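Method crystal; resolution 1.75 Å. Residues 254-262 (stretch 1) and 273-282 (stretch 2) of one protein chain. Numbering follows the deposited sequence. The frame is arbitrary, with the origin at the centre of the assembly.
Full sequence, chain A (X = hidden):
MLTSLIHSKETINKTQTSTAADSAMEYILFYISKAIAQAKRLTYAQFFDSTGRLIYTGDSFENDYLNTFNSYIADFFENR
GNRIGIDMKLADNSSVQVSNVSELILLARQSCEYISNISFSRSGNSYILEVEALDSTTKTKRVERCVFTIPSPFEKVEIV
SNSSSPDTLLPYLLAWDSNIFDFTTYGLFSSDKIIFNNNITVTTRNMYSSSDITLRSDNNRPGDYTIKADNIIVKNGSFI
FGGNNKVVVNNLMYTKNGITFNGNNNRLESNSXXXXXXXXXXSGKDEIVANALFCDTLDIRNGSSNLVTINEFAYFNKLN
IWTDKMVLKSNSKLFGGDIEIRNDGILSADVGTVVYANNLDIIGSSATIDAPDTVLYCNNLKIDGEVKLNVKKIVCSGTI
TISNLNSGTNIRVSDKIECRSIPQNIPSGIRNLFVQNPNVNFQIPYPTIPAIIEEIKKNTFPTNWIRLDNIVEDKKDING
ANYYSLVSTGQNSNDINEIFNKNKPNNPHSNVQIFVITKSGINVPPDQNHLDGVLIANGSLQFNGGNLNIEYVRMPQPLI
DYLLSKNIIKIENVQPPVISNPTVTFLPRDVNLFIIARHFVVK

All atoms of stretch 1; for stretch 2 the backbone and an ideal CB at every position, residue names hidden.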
# COMPACT_ATOMS: atom_id res chain seq x y z
N TYR A 254 1.54 -5.07 1.18
CA TYR A 254 0.95 -5.81 0.10
C TYR A 254 -0.54 -5.99 0.36
O TYR A 254 -0.90 -6.35 1.44
CB TYR A 254 1.55 -7.26 -0.04
CG TYR A 254 0.70 -8.10 -1.01
CD1 TYR A 254 0.91 -8.02 -2.41
CD2 TYR A 254 -0.33 -8.98 -0.59
CE1 TYR A 254 0.10 -8.69 -3.30
CE2 TYR A 254 -1.11 -9.67 -1.49
CZ TYR A 254 -0.89 -9.56 -2.81
OH TYR A 254 -1.65 -10.25 -3.68
N THR A 255 -1.42 -5.80 -0.66
CA THR A 255 -2.82 -6.21 -0.58
C THR A 255 -3.21 -6.86 -1.87
O THR A 255 -2.72 -6.47 -2.92
CB THR A 255 -3.79 -5.06 -0.26
OG1 THR A 255 -4.10 -4.31 -1.44
CG2 THR A 255 -3.32 -4.21 0.84
N LYS A 256 -4.07 -7.87 -1.80
CA LYS A 256 -4.59 -8.42 -3.05
C LYS A 256 -5.63 -7.48 -3.72
O LYS A 256 -5.67 -7.30 -4.97
CB LYS A 256 -5.24 -9.76 -2.77
CG LYS A 256 -5.57 -10.51 -4.02
CD LYS A 256 -6.47 -11.73 -3.75
CE LYS A 256 -7.09 -12.21 -5.06
NZ LYS A 256 -7.94 -13.44 -4.91
N ASN A 257 -6.56 -7.04 -2.96
CA ASN A 257 -7.79 -6.44 -3.52
C ASN A 257 -7.89 -4.91 -3.46
O ASN A 257 -8.94 -4.37 -3.68
CB ASN A 257 -9.03 -7.10 -2.93
CG ASN A 257 -9.14 -8.55 -3.39
OD1 ASN A 257 -8.62 -8.91 -4.44
ND2 ASN A 257 -9.72 -9.37 -2.59
N GLY A 258 -6.79 -4.24 -3.18
CA GLY A 258 -6.77 -2.83 -3.22
C GLY A 258 -6.45 -2.10 -1.93
O GLY A 258 -6.24 -2.68 -0.87
N ILE A 259 -6.32 -0.78 -2.08
CA ILE A 259 -6.14 0.08 -0.92
C ILE A 259 -7.11 1.25 -1.12
O ILE A 259 -6.96 2.01 -2.09
CB ILE A 259 -4.73 0.59 -0.78
CG1 ILE A 259 -3.69 -0.62 -0.81
CG2 ILE A 259 -4.59 1.48 0.44
CD1 ILE A 259 -2.23 -0.17 -0.68
N THR A 260 -8.06 1.38 -0.20
CA THR A 260 -9.19 2.32 -0.41
C THR A 260 -9.16 3.36 0.67
O THR A 260 -9.28 3.02 1.83
CB THR A 260 -10.53 1.61 -0.49
OG1 THR A 260 -10.49 0.50 -1.38
CG2 THR A 260 -11.63 2.58 -0.88
N PHE A 261 -8.95 4.62 0.27
CA PHE A 261 -8.93 5.76 1.14
C PHE A 261 -10.37 6.25 1.28
O PHE A 261 -11.09 6.30 0.28
CB PHE A 261 -8.04 6.85 0.57
CG PHE A 261 -6.58 6.56 0.64
CD1 PHE A 261 -5.94 5.73 -0.28
CD2 PHE A 261 -5.80 7.08 1.67
CE1 PHE A 261 -4.57 5.45 -0.15
CE2 PHE A 261 -4.43 6.83 1.80
CZ PHE A 261 -3.81 6.00 0.86
N ASN A 262 -10.77 6.57 2.48
CA ASN A 262 -12.06 7.21 2.81
C ASN A 262 -11.80 8.25 3.86
O ASN A 262 -10.95 8.09 4.69
CB ASN A 262 -13.04 6.24 3.44
CG ASN A 262 -13.37 5.11 2.53
OD1 ASN A 262 -14.11 5.29 1.56
ND2 ASN A 262 -12.70 3.92 2.74
N UNK A 273 8.48 -0.77 -0.53
CA UNK A 273 7.62 -1.39 -1.57
C UNK A 273 6.16 -1.28 -1.16
O UNK A 273 5.81 -1.73 -0.05
CB UNK A 273 7.99 -2.86 -1.79
N UNK A 274 5.30 -0.81 -2.10
CA UNK A 274 3.83 -0.81 -1.91
C UNK A 274 3.32 -1.54 -3.08
O UNK A 274 3.59 -1.13 -4.24
CB UNK A 274 3.21 0.59 -1.80
N UNK A 275 2.59 -2.64 -2.85
CA UNK A 275 2.18 -3.52 -3.93
C UNK A 275 0.74 -3.90 -3.72
O UNK A 275 0.42 -4.46 -2.68
CB UNK A 275 3.07 -4.76 -4.01
N UNK A 276 -0.10 -3.70 -4.74
CA UNK A 276 -1.46 -4.21 -4.68
C UNK A 276 -1.80 -4.85 -6.01
O UNK A 276 -1.41 -4.38 -7.05
CB UNK A 276 -2.46 -3.10 -4.34
N UNK A 277 -2.51 -5.97 -5.98
CA UNK A 277 -3.08 -6.48 -7.19
C UNK A 277 -4.36 -5.75 -7.60
O UNK A 277 -4.94 -6.12 -8.68
CB UNK A 277 -3.36 -7.98 -7.03
N UNK A 278 -4.81 -4.80 -6.82
CA UNK A 278 -6.11 -4.09 -7.04
C UNK A 278 -5.92 -2.60 -7.25
O UNK A 278 -4.90 -2.11 -7.71
CB UNK A 278 -7.05 -4.31 -5.85
N UNK A 279 -6.94 -1.87 -6.86
CA UNK A 279 -6.99 -0.44 -7.08
C UNK A 279 -6.62 0.29 -5.81
O UNK A 279 -7.11 -0.06 -4.73
CB UNK A 279 -8.38 -0.01 -7.56
N UNK A 280 -5.79 1.31 -5.94
CA UNK A 280 -5.43 2.22 -4.92
C UNK A 280 -6.18 3.48 -5.20
O UNK A 280 -5.97 4.06 -6.27
CB UNK A 280 -3.92 2.44 -4.85
N UNK A 281 -7.10 3.83 -4.34
CA UNK A 281 -8.04 4.94 -4.62
C UNK A 281 -8.06 6.02 -3.56
O UNK A 281 -8.42 5.71 -2.40
CB UNK A 281 -9.46 4.39 -4.78
N UNK A 282 -7.70 7.28 -3.95
CA UNK A 282 -7.64 8.38 -3.00
C UNK A 282 -9.04 9.07 -2.83
O UNK A 282 -9.91 8.93 -3.73
CB UNK A 282 -6.59 9.40 -3.47

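The two stretches run parallel, and the backbone alone fixes their register. Thr255 N donates to the backbone O of 275 at 3.0 Å. The backbone N of 277 donates to Thr255 O at 3.1 Å. After a turn the ladder resumes, with Ile259 N to 279 O, 281 N to Ile259 O and Phe261 N to 281 O, each 2.9 Å.

Position 273 has strand angles, and its ideal CB finds nothing of stretch 1 within 5.5 Å, so the visible atoms hardly restrict the choice. It is Leu273, which makes no contact here.

At 274 the CA-to-CB bond points away, yet Ile259 CD1 lies on the side of the sheet to which it leads. A long apolar chain could reach back where a short one could not. The residue is Leu274, whose CD1 comes to 3.7 Å from Ile259 CD1.

Position 275 pairs with Tyr254, and its ideal CB is 4.2 Å from Tyr254 CD1. An aromatic or branched aliphatic side chain would suit this ring. Phe275 is deposited; its CD1 meets Tyr254 CD1 at 3.7 Å, with the ring planes at 33° and centroids 5.9 Å apart, an oblique pair.

Position 276 puts its ideal CB 3.5 Å from Thr255 OG1 and 4.5 Å from Gly258 CA. The space is narrow and polar, favouring a small residue, with serine, alanine or perhaps cysteine plausible. It is Ser276: OG lies 2.8 Å from Thr255 OG1 and accepts a hydrogen bond from the backbone N of 278 at 3.1 Å.

At 277 the strand ends, with phi/psi of -78/-2. CB points toward stretch 1, 3.2 Å from Lys256 O and 4.4 Å from Tyr254 OH, a phenol able to donate. A compact acceptor, aspartate or asparagine, fits best. Asp277 takes the role: Tyr254 OH donates to OD2 at a very short 2.5 Å, near the plane of the tyrosine ring.

Position 278 is the most restrictive. An ideal CB would clash, at 2.6 Å from Asn257 C and 2.7 Å from Gly258 N, which calls for glycine. It is Gly278, and the close approach of the backbones leaves its CA 3.9 Å from Gly258 N.

Position 279 points sideways, its ideal CB 5.4 Å from Gly258 CA, so many residues would serve. It is Thr279; its backbone N donates to a water that in turn donates to Asn257 O.

Position 280 pairs with Ile259, on the same face. An aliphatic residue is expected, and Ile280 fits: CG1 lies 4.1 Å from Ile259 CB, and CG2 4.2 Å from Phe261 CE1, at the edge of that ring.

Position 281 shares its face with Thr260, whose CG2 is 4.8 Å from the ideal CB. Small polar or β-branched residues would do. In Ser281, OG is hydrogen-bonded to a water that donates to Phe261 O.

At 282 CB points away, but Phe261 CD1 is 4.9 Å from it, inviting an apolar chain. Leu282 places CG over one face of the Phe261 ring, 4.2 Å from CD1 of Phe261.

Stretch 2 (273-282) LLFSDGTISL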
# COMPACT_ATOMS: atom_id res chain seq x y z
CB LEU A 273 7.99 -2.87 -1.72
CG LEU A 273 7.21 -3.73 -2.73
CD1 LEU A 273 7.12 -3.10 -4.12
CD2 LEU A 273 7.71 -5.17 -2.84
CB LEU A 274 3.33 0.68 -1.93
CG LEU A 274 1.86 0.90 -1.81
CD1 LEU A 274 1.42 0.33 -0.48
CD2 LEU A 274 1.56 2.36 -1.83
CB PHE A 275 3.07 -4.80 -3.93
CG PHE A 275 3.01 -5.59 -5.17
CD1 PHE A 275 1.84 -6.28 -5.53
CD2 PHE A 275 4.12 -5.66 -6.03
CE1 PHE A 275 1.79 -7.02 -6.71
CE2 PHE A 275 4.03 -6.40 -7.17
CZ PHE A 275 2.89 -7.06 -7.53
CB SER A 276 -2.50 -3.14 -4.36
OG SER A 276 -3.78 -3.70 -4.14
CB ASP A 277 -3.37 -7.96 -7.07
CG ASP A 277 -2.07 -8.79 -6.86
OD1 ASP A 277 -1.11 -8.48 -7.57
OD2 ASP A 277 -2.10 -9.80 -6.06
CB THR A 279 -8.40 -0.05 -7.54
OG1 THR A 279 -8.65 -0.62 -8.82
CG2 THR A 279 -8.57 1.39 -7.70
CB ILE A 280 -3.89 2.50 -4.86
CG1 ILE A 280 -3.15 1.18 -4.56
CG2 ILE A 280 -3.61 3.59 -3.80
CD1 ILE A 280 -1.62 1.40 -4.54
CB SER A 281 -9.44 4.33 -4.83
OG SER A 281 -10.41 5.41 -4.97
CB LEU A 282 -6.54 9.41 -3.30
CG LEU A 282 -5.14 8.88 -2.91
CD1 LEU A 282 -4.66 7.73 -3.81
CD2 LEU A 282 -4.21 10.04 -3.05
O HOH W 1 -9.35 -3.28 -6.27
O HOH W 2 -9.63 0.99 -3.85
O HOH W 3 -11.63 6.09 -2.53
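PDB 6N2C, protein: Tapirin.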